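Local coordinates for protein Xcc_ctr_pt (Xanthomonas campestris pv. campestris, PDB 6NJW) that probably cleaves nucleic acid by a two-metal mechanism, through the Toprim domain in this C-terminal region of a Class 2 OLD family nuclease, at residues R95-V100 with Y127-N132; N99-I104 with I119-Q124. All blocks are in the same frame, centred on the assembly; numbering follows the deposited sequence.

Interaction 1. Residues R95-V100 with Y127-N132; sequences RRLINV and YFVNEN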
ATOM      1  N   ARG A  95      13.078   9.956  -7.483  1.00 49.74           N
ATOM      2  CA  ARG A  95      13.070   9.729  -8.928  1.00 48.66           C
ATOM      3  C   ARG A  95      11.793   9.018  -9.358  1.00 45.79           C
ATOM      4  O   ARG A  95      11.176   9.382 -10.367  1.00 46.20           O
ATOM      5  CB  ARG A  95      14.305   8.915  -9.333  1.00 51.70           C
ATOM      6  CG  ARG A  95      14.431   8.639 -10.838  1.00 46.36           C
ATOM      7  CD  ARG A  95      14.553   9.939 -11.627  1.00 51.94           C
ATOM      8  NE  ARG A  95      15.654  10.736 -11.105  1.00 52.83           N
ATOM      9  CZ  ARG A  95      15.832  12.026 -11.342  1.00 59.60           C
ATOM     10  NH1 ARG A  95      14.980  12.688 -12.117  1.00 54.76           N
ATOM     11  NH2 ARG A  95      16.871  12.651 -10.798  1.00 60.40           N
ATOM     12  N   ARG A  96      11.386   8.006  -8.592  1.00 47.11           N
ATOM     13  CA  ARG A  96      10.145   7.293  -8.871  1.00 49.39           C
ATOM     14  C   ARG A  96       8.964   8.253  -8.966  1.00 43.31           C
ATOM     15  O   ARG A  96       8.128   8.127  -9.866  1.00 41.73           O
ATOM     16  CB  ARG A  96       9.923   6.236  -7.788  1.00 52.46           C
ATOM     17  CG  ARG A  96       8.642   5.409  -7.899  1.00 55.39           C
ATOM     18  CD  ARG A  96       8.453   4.577  -6.622  1.00 47.13           C
ATOM     19  NE  ARG A  96       9.744   4.059  -6.166  1.00 54.77           N
ATOM     20  CZ  ARG A  96      10.080   3.856  -4.895  1.00 54.48           C
ATOM     21  NH1 ARG A  96       9.217   4.120  -3.925  1.00 47.31           N
ATOM     22  NH2 ARG A  96      11.285   3.384  -4.595  1.00 56.83           N
ATOM     23  N   LEU A  97       8.905   9.251  -8.076  1.00 42.79           N
ATOM     24  CA  LEU A  97       7.787  10.187  -8.082  1.00 45.61           C
ATOM     25  C   LEU A  97       7.961  11.291  -9.118  1.00 39.85           C
ATOM     26  O   LEU A  97       6.972  11.771  -9.671  1.00 41.67           O
ATOM     27  CB  LEU A  97       7.593  10.804  -6.689  1.00 41.55           C
ATOM     28  CG  LEU A  97       7.007   9.873  -5.628  1.00 44.22           C
ATOM     29  CD1 LEU A  97       6.824  10.597  -4.291  1.00 43.71           C
ATOM     30  CD2 LEU A  97       5.687   9.287  -6.106  1.00 44.08           C
ATOM     31  N   ILE A  98       9.190  11.716  -9.401  1.00 45.95           N
ATOM     32  CA  ILE A  98       9.380  12.638 -10.521  1.00 44.95           C
ATOM     33  C   ILE A  98       8.943  11.977 -11.826  1.00 39.09           C
ATOM     34  O   ILE A  98       8.347  12.620 -12.701  1.00 45.22           O
ATOM     35  CB  ILE A  98      10.844  13.114 -10.582  1.00 50.17           C
ATOM     36  CG1 ILE A  98      11.129  14.071  -9.416  1.00 48.25           C
ATOM     37  CG2 ILE A  98      11.127  13.802 -11.918  1.00 47.80           C
ATOM     38  CD1 ILE A  98      12.591  14.445  -9.275  1.00 55.34           C
ATOM     39  N   ASN A  99       9.206  10.678 -11.963  1.00 41.14           N
ATOM     40  CA  ASN A  99       8.822   9.973 -13.183  1.00 41.25           C
ATOM     41  C   ASN A  99       7.313   9.997 -13.397  1.00 44.01           C
ATOM     42  O   ASN A  99       6.848  10.155 -14.535  1.00 42.17           O
ATOM     43  CB  ASN A  99       9.353   8.543 -13.144  1.00 45.21           C
ATOM     44  CG  ASN A  99      10.833   8.471 -13.504  1.00 49.80           C
ATOM     45  OD1 ASN A  99      11.354   9.368 -14.154  1.00 49.45           O
ATOM     46  ND2 ASN A  99      11.511   7.421 -13.060  1.00 49.24           N
ATOM     47  N   VAL A 100       6.521   9.879 -12.321  1.00 43.40           N
ATOM     48  CA  VAL A 100       5.073   9.997 -12.524  1.00 38.09           C
ATOM     49  C   VAL A 100       4.609  11.452 -12.537  1.00 39.65           C
ATOM     50  O   VAL A 100       3.633  11.780 -13.224  1.00 41.62           O
ATOM     51  CB  VAL A 100       4.279   9.165 -11.497  1.00 35.03           C
ATOM     52  CG1 VAL A 100       4.544   7.684 -11.709  1.00 36.12           C
ATOM     53  CG2 VAL A 100       4.612   9.561 -10.069  1.00 40.07           C
ATOM     54  N   TYR A 127      -0.716  10.486  -4.568  1.00 34.82           N
ATOM     55  CA  TYR A 127       0.419   9.572  -4.519  1.00 32.91           C
ATOM     56  C   TYR A 127       1.054   9.684  -3.140  1.00 36.83           C
ATOM     57  O   TYR A 127       1.527  10.760  -2.770  1.00 38.22           O
ATOM     58  CB  TYR A 127       1.438   9.911  -5.611  1.00 33.37           C
ATOM     59  CG  TYR A 127       0.888   9.967  -7.044  1.00 38.42           C
ATOM     60  CD1 TYR A 127      -0.284   9.297  -7.399  1.00 34.78           C
ATOM     61  CD2 TYR A 127       1.552  10.705  -8.035  1.00 33.92           C
ATOM     62  CE1 TYR A 127      -0.775   9.347  -8.715  1.00 35.69           C
ATOM     63  CE2 TYR A 127       1.067  10.775  -9.342  1.00 36.85           C
ATOM     64  CZ  TYR A 127      -0.085  10.090  -9.682  1.00 41.68           C
ATOM     65  OH  TYR A 127      -0.549  10.151 -10.984  1.00 39.89           O
ATOM     66  N   PHE A 128       1.075   8.578  -2.386  1.00 33.10           N
ATOM     67  CA  PHE A 128       1.390   8.648  -0.964  1.00 38.56           C
ATOM     68  C   PHE A 128       2.525   7.696  -0.637  1.00 37.44           C
ATOM     69  O   PHE A 128       2.580   6.576  -1.164  1.00 37.75           O
ATOM     70  CB  PHE A 128       0.150   8.321  -0.090  1.00 33.44           C
ATOM     71  CG  PHE A 128      -0.932   9.354  -0.191  1.00 36.39           C
ATOM     72  CD1 PHE A 128      -0.847  10.541   0.520  1.00 36.58           C
ATOM     73  CD2 PHE A 128      -2.011   9.156  -1.030  1.00 35.82           C
ATOM     74  CE1 PHE A 128      -1.838  11.517   0.403  1.00 36.40           C
ATOM     75  CE2 PHE A 128      -3.001  10.118  -1.162  1.00 34.80           C
ATOM     76  CZ  PHE A 128      -2.921  11.302  -0.451  1.00 35.38           C
ATOM     77  N   VAL A 129       3.434   8.140   0.227  1.00 37.81           N
ATOM     78  CA  VAL A 129       4.618   7.354   0.555  1.00 37.20           C
ATOM     79  C   VAL A 129       4.571   6.961   2.029  1.00 42.15           C
ATOM     80  O   VAL A 129       4.160   7.743   2.892  1.00 42.35           O
ATOM     81  CB  VAL A 129       5.934   8.095   0.215  1.00 43.69           C
ATOM     82  CG1 VAL A 129       5.897   8.645  -1.205  1.00 42.08           C
ATOM     83  CG2 VAL A 129       6.197   9.213   1.173  1.00 56.24           C
ATOM     84  N   ASN A 130       4.959   5.724   2.303  1.00 40.54           N
ATOM     85  CA  ASN A 130       5.126   5.237   3.659  1.00 45.46           C
ATOM     86  C   ASN A 130       6.600   5.323   4.039  1.00 52.24           C
ATOM     87  O   ASN A 130       7.476   4.917   3.264  1.00 49.72           O
ATOM     88  CB  ASN A 130       4.640   3.794   3.761  1.00 42.79           C
ATOM     89  CG  ASN A 130       4.816   3.209   5.142  1.00 51.86           C
ATOM     90  OD1 ASN A 130       4.674   3.902   6.144  1.00 63.50           O
ATOM     91  ND2 ASN A 130       5.131   1.917   5.198  1.00 62.67           N
ATOM     92  N   GLU A 131       6.865   5.813   5.245  1.00 48.35           N
ATOM     93  CA  GLU A 131       8.243   5.942   5.704  1.00 61.37           C
ATOM     94  C   GLU A 131       8.815   4.624   6.209  1.00 59.85           C
ATOM     95  O   GLU A 131      10.029   4.529   6.408  1.00 68.04           O
ATOM     96  CB  GLU A 131       8.346   7.019   6.788  1.00 62.83           C
ATOM     97  CG  GLU A 131       7.656   8.330   6.420  1.00 70.34           C
ATOM     98  CD  GLU A 131       8.439   9.136   5.389  1.00 76.29           C
ATOM     99  OE1 GLU A 131       9.678   9.220   5.530  1.00 78.25           O
ATOM    100  OE2 GLU A 131       7.823   9.673   4.430  1.00 70.86           O
ATOM    101  N   ASN A 132       7.987   3.605   6.403  1.00 60.59           N
ATOM    102  CA  ASN A 132       8.424   2.259   6.742  1.00 65.11           C
ATOM    103  C   ASN A 132       8.151   1.346   5.549  1.00 63.99           C
ATOM    104  O   ASN A 132       7.834   1.807   4.446  1.00 66.56           O
ATOM    105  CB  ASN A 132       7.705   1.786   8.015  1.00 65.02           C
ATOM    106  CG  ASN A 132       8.468   0.684   8.755  1.00 72.50           C
ATOM    107  OD1 ASN A 132       9.371   0.052   8.195  1.00 73.98           O
ATOM    108  ND2 ASN A 132       8.103   0.448  10.017  1.00 70.67           N
TER
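Leu97 and Val100 of helix 93-104 pack on Tyr127 and Val129 in an apolar helix-on-sheet contact at one margin of the parallel sheet of the Toprim domain. Strand 127-130 is an outermost strand of that sheet, and the helix segment runs almost exactly antiparallel to it (174°), with axes 10.9 Å apart, as alpha/beta folds commonly place a helix on the sheet it covers. Tyr127 and Val129, which flank Phe128, both direct their CB toward the helix. Val100 CG2 lies against the CD2-CE2 bond of the Tyr127 ring, 3.8 Å from Tyr127 CE2, approaching obliquely. Leu97 CD1 reaches Val129 CG1 at 3.8 Å, while Leu97 CD2 touches Tyr127 CB more loosely, at 4.3 Å. With chi2 at -179°, Leu97 is extended beyond CG, which carries CD1 out to the strand although its CB does not point there. The buried Tyr127 keeps its polar end satisfied by a hydrogen bond between Tyr127 OH and His77 NE2. Around these residues, Val65 of helix 62-68 touches Val100 and Tyr127, helix 115-123 adds Val118 against Leu97 and Ile119 against Val129, and the CB of Phe128 points away from helix 93-104, its side chain touching helix 208-226.

Interaction 2. Residues N99-I104 with I119-Q124; sequences NVLDVI and IKLAEQ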
ATOM      1  N   ASN A  99       9.206  10.678 -11.963  1.00 41.14           N
ATOM      2  CA  ASN A  99       8.822   9.973 -13.183  1.00 41.25           C
ATOM      3  C   ASN A  99       7.313   9.997 -13.397  1.00 44.01           C
ATOM      4  O   ASN A  99       6.848  10.155 -14.535  1.00 42.17           O
ATOM      5  CB  ASN A  99       9.353   8.543 -13.144  1.00 45.21           C
ATOM      6  CG  ASN A  99      10.833   8.471 -13.504  1.00 49.80           C
ATOM      7  OD1 ASN A  99      11.354   9.368 -14.154  1.00 49.45           O
ATOM      8  ND2 ASN A  99      11.511   7.421 -13.060  1.00 49.24           N
ATOM      9  N   VAL A 100       6.521   9.879 -12.321  1.00 43.40           N
ATOM     10  CA  VAL A 100       5.073   9.997 -12.524  1.00 38.09           C
ATOM     11  C   VAL A 100       4.609  11.452 -12.537  1.00 39.65           C
ATOM     12  O   VAL A 100       3.633  11.780 -13.224  1.00 41.62           O
ATOM     13  CB  VAL A 100       4.279   9.165 -11.497  1.00 35.03           C
ATOM     14  CG1 VAL A 100       4.544   7.684 -11.709  1.00 36.12           C
ATOM     15  CG2 VAL A 100       4.612   9.561 -10.069  1.00 40.07           C
ATOM     16  N   LEU A 101       5.274  12.356 -11.808  1.00 35.16           N
ATOM     17  CA  LEU A 101       4.832  13.745 -11.854  1.00 39.57           C
ATOM     18  C   LEU A 101       5.075  14.363 -13.227  1.00 43.19           C
ATOM     19  O   LEU A 101       4.296  15.219 -13.665  1.00 44.46           O
ATOM     20  CB  LEU A 101       5.519  14.564 -10.764  1.00 43.99           C
ATOM     21  CG  LEU A 101       5.036  14.338  -9.322  1.00 38.80           C
ATOM     22  CD1 LEU A 101       6.031  14.928  -8.329  1.00 43.65           C
ATOM     23  CD2 LEU A 101       3.657  14.918  -9.093  1.00 38.77           C
ATOM     24  N   ASP A 102       6.131  13.927 -13.925  1.00 45.58           N
ATOM     25  CA  ASP A 102       6.344  14.368 -15.304  1.00 47.61           C
ATOM     26  C   ASP A 102       5.179  13.984 -16.209  1.00 44.65           C
ATOM     27  O   ASP A 102       4.896  14.686 -17.183  1.00 45.59           O
ATOM     28  CB  ASP A 102       7.635  13.773 -15.858  1.00 46.46           C
ATOM     29  CG  ASP A 102       8.876  14.421 -15.283  1.00 49.04           C
ATOM     30  OD1 ASP A 102       8.773  15.512 -14.685  1.00 52.09           O
ATOM     31  OD2 ASP A 102       9.956  13.818 -15.426  1.00 53.91           O
ATOM     32  N   VAL A 103       4.498  12.877 -15.908  1.00 44.08           N
ATOM     33  CA  VAL A 103       3.316  12.478 -16.670  1.00 41.33           C
ATOM     34  C   VAL A 103       2.082  13.245 -16.203  1.00 49.66           C
ATOM     35  O   VAL A 103       1.376  13.872 -17.002  1.00 44.90           O
ATOM     36  CB  VAL A 103       3.106  10.954 -16.553  1.00 38.39           C
ATOM     37  CG1 VAL A 103       1.831  10.523 -17.268  1.00 43.08           C
ATOM     38  CG2 VAL A 103       4.327  10.189 -17.078  1.00 44.80           C
ATOM     39  N   ILE A 104       1.781  13.194 -14.903  1.00 45.61           N
ATOM     40  CA  ILE A 104       0.519  13.762 -14.439  1.00 46.43           C
ATOM     41  C   ILE A 104       0.559  15.286 -14.383  1.00 46.58           C
ATOM     42  O   ILE A 104      -0.498  15.928 -14.363  1.00 49.55           O
ATOM     43  CB  ILE A 104       0.135  13.179 -13.068  1.00 48.96           C
ATOM     44  CG1 ILE A 104      -1.354  13.382 -12.791  1.00 49.41           C
ATOM     45  CG2 ILE A 104       0.954  13.837 -11.958  1.00 47.16           C
ATOM     46  CD1 ILE A 104      -2.250  12.361 -13.472  1.00 53.47           C
ATOM     47  N   ILE A 119       7.766  14.790  -2.561  1.00 42.91           N
ATOM     48  CA  ILE A 119       6.786  13.981  -1.845  1.00 41.50           C
ATOM     49  C   ILE A 119       5.541  14.797  -1.502  1.00 41.85           C
ATOM     50  O   ILE A 119       4.411  14.329  -1.686  1.00 42.13           O
ATOM     51  CB  ILE A 119       7.434  13.360  -0.593  1.00 46.84           C
ATOM     52  CG1 ILE A 119       8.403  12.249  -1.012  1.00 46.00           C
ATOM     53  CG2 ILE A 119       6.377  12.798   0.339  1.00 44.22           C
ATOM     54  CD1 ILE A 119       9.314  11.755   0.104  1.00 49.06           C
ATOM     55  N   LYS A 120       5.708  16.021  -0.993  1.00 42.72           N
ATOM     56  CA  LYS A 120       4.509  16.787  -0.629  1.00 45.86           C
ATOM     57  C   LYS A 120       3.754  17.296  -1.858  1.00 41.57           C
ATOM     58  O   LYS A 120       2.527  17.460  -1.807  1.00 39.70           O
ATOM     59  CB  LYS A 120       4.869  17.941   0.306  1.00 48.13           C
ATOM     60  CG  LYS A 120       5.674  19.048  -0.319  1.00 48.13           C
ATOM     61  CD  LYS A 120       6.130  20.023   0.780  1.00 58.87           C
ATOM     62  CE  LYS A 120       6.770  21.291   0.205  1.00 55.73           C
ATOM     63  NZ  LYS A 120       7.351  22.145   1.285  1.00 63.04           N
ATOM     64  N   LEU A 121       4.451  17.531  -2.975  1.00 43.30           N
ATOM     65  CA  LEU A 121       3.747  17.804  -4.227  1.00 42.01           C
ATOM     66  C   LEU A 121       2.922  16.601  -4.661  1.00 43.14           C
ATOM     67  O   LEU A 121       1.768  16.745  -5.091  1.00 40.24           O
ATOM     68  CB  LEU A 121       4.748  18.175  -5.326  1.00 42.64           C
ATOM     69  CG  LEU A 121       4.219  18.356  -6.750  1.00 43.36           C
ATOM     70  CD1 LEU A 121       3.106  19.404  -6.813  1.00 40.24           C
ATOM     71  CD2 LEU A 121       5.374  18.720  -7.702  1.00 48.02           C
ATOM     72  N   ALA A 122       3.495  15.403  -4.541  1.00 38.17           N
ATOM     73  CA  ALA A 122       2.850  14.225  -5.101  1.00 40.74           C
ATOM     74  C   ALA A 122       1.568  13.880  -4.359  1.00 40.23           C
ATOM     75  O   ALA A 122       0.649  13.308  -4.957  1.00 37.94           O
ATOM     76  CB  ALA A 122       3.817  13.048  -5.090  1.00 37.38           C
ATOM     77  N   GLU A 123       1.465  14.245  -3.076  1.00 41.13           N
ATOM     78  CA  GLU A 123       0.223  13.998  -2.341  1.00 35.26           C
ATOM     79  C   GLU A 123      -0.963  14.698  -2.977  1.00 35.80           C
ATOM     80  O   GLU A 123      -2.099  14.228  -2.845  1.00 39.34           O
ATOM     81  CB  GLU A 123       0.357  14.434  -0.873  1.00 37.71           C
ATOM     82  CG  GLU A 123       1.306  13.531  -0.101  1.00 39.95           C
ATOM     83  CD  GLU A 123       1.207  13.676   1.418  1.00 44.15           C
ATOM     84  OE1 GLU A 123       0.467  14.547   1.905  1.00 43.55           O
ATOM     85  OE2 GLU A 123       1.879  12.907   2.128  1.00 44.75           O
ATOM     86  N   GLN A 124      -0.731  15.829  -3.648  1.00 33.02           N
ATOM     87  CA  GLN A 124      -1.829  16.533  -4.305  1.00 38.61           C
ATOM     88  C   GLN A 124      -2.491  15.675  -5.377  1.00 37.35           C
ATOM     89  O   GLN A 124      -3.694  15.814  -5.640  1.00 35.70           O
ATOM     90  CB  GLN A 124      -1.315  17.833  -4.921  1.00 39.11           C
ATOM     91  CG  GLN A 124      -0.931  18.900  -3.920  1.00 43.08           C
ATOM     92  CD  GLN A 124      -0.681  20.216  -4.617  1.00 44.60           C
ATOM     93  OE1 GLN A 124      -1.618  20.900  -5.032  1.00 49.31           O
ATOM     94  NE2 GLN A 124       0.581  20.548  -4.799  1.00 40.88           N
TER
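Leu101 carries its CG anti to its own carbonyl carbon (chi1 -74°), whereas Leu121 carries its CG anti to the backbone N (chi1 174°), and these different settings bring the two leucine ends together between helices 93-104 and 115-123. The helices are consecutive in the chain and both belong to the connection that leads from strand 77-82 to its parallel neighbour, strand 127-130, in effect a beta-alpha-beta crossover with two helices in it, within the Toprim-type alpha/beta domain. The contact illustrates how one forked side chain can span two successive residues of the facing helix. Leu101 CB points toward that helix, and both of its methyl groups touch both residues. CD1 is the nearer to Leu121, 3.9 Å from Leu121 CD2, and the leucines pass each other at a slant, with the Leu121 branch point, CG, 4.2 Å from both Leu101 CD1 and Leu101 CD2. CD2 also lies over the backbone of Ala122, which, with only a methyl group beyond its CA, allows a close approach to the helix itself. The backbones come nearest at the same place, with Leu101 CA and Ala122 CA 7.1 Å apart.

Apolar side-chain contacts join the two segments, away from the metal-binding residues. Other residues add to the contact: Tyr125 also touches Leu101, Leu97 adds to the cover of Ala122 from one turn earlier in helix 93-104, and Glu105 and His110 of the loop joining the helices touch Leu121. His110 is further tied to helix 93-104 by a hydrogen bond between its ND1 and Asp102 OD1. Where the small residue meets the fork, Leu101 CD2 rests 4.1 Å from Ala122 CA, slightly nearer than Leu101 CD1 comes to Ala122 CB, at 4.4 Å.

Interactions 1 and 2 have centres about 8 Å apart and share helix 93-104, including Asn99 and Val100. Along the chain the helix comes first, then helix 115-123, then strand 127-130, so the helix is met twice by what follows it. The short turn between the later two elements draws the contacts together: Tyr127 N probably donates a hydrogen bond to Ala122 O, 3.2 Å away, and Tyr127 OH packs on Ile104 CD1. Together they pack helices 93-104 and 115-123 on each other and helix 93-104 on an outermost strand of the sheet in this chain. The side chain of Val129 is about 8 Å from the bound magnesium ion, whereas interaction 2 lies farther out.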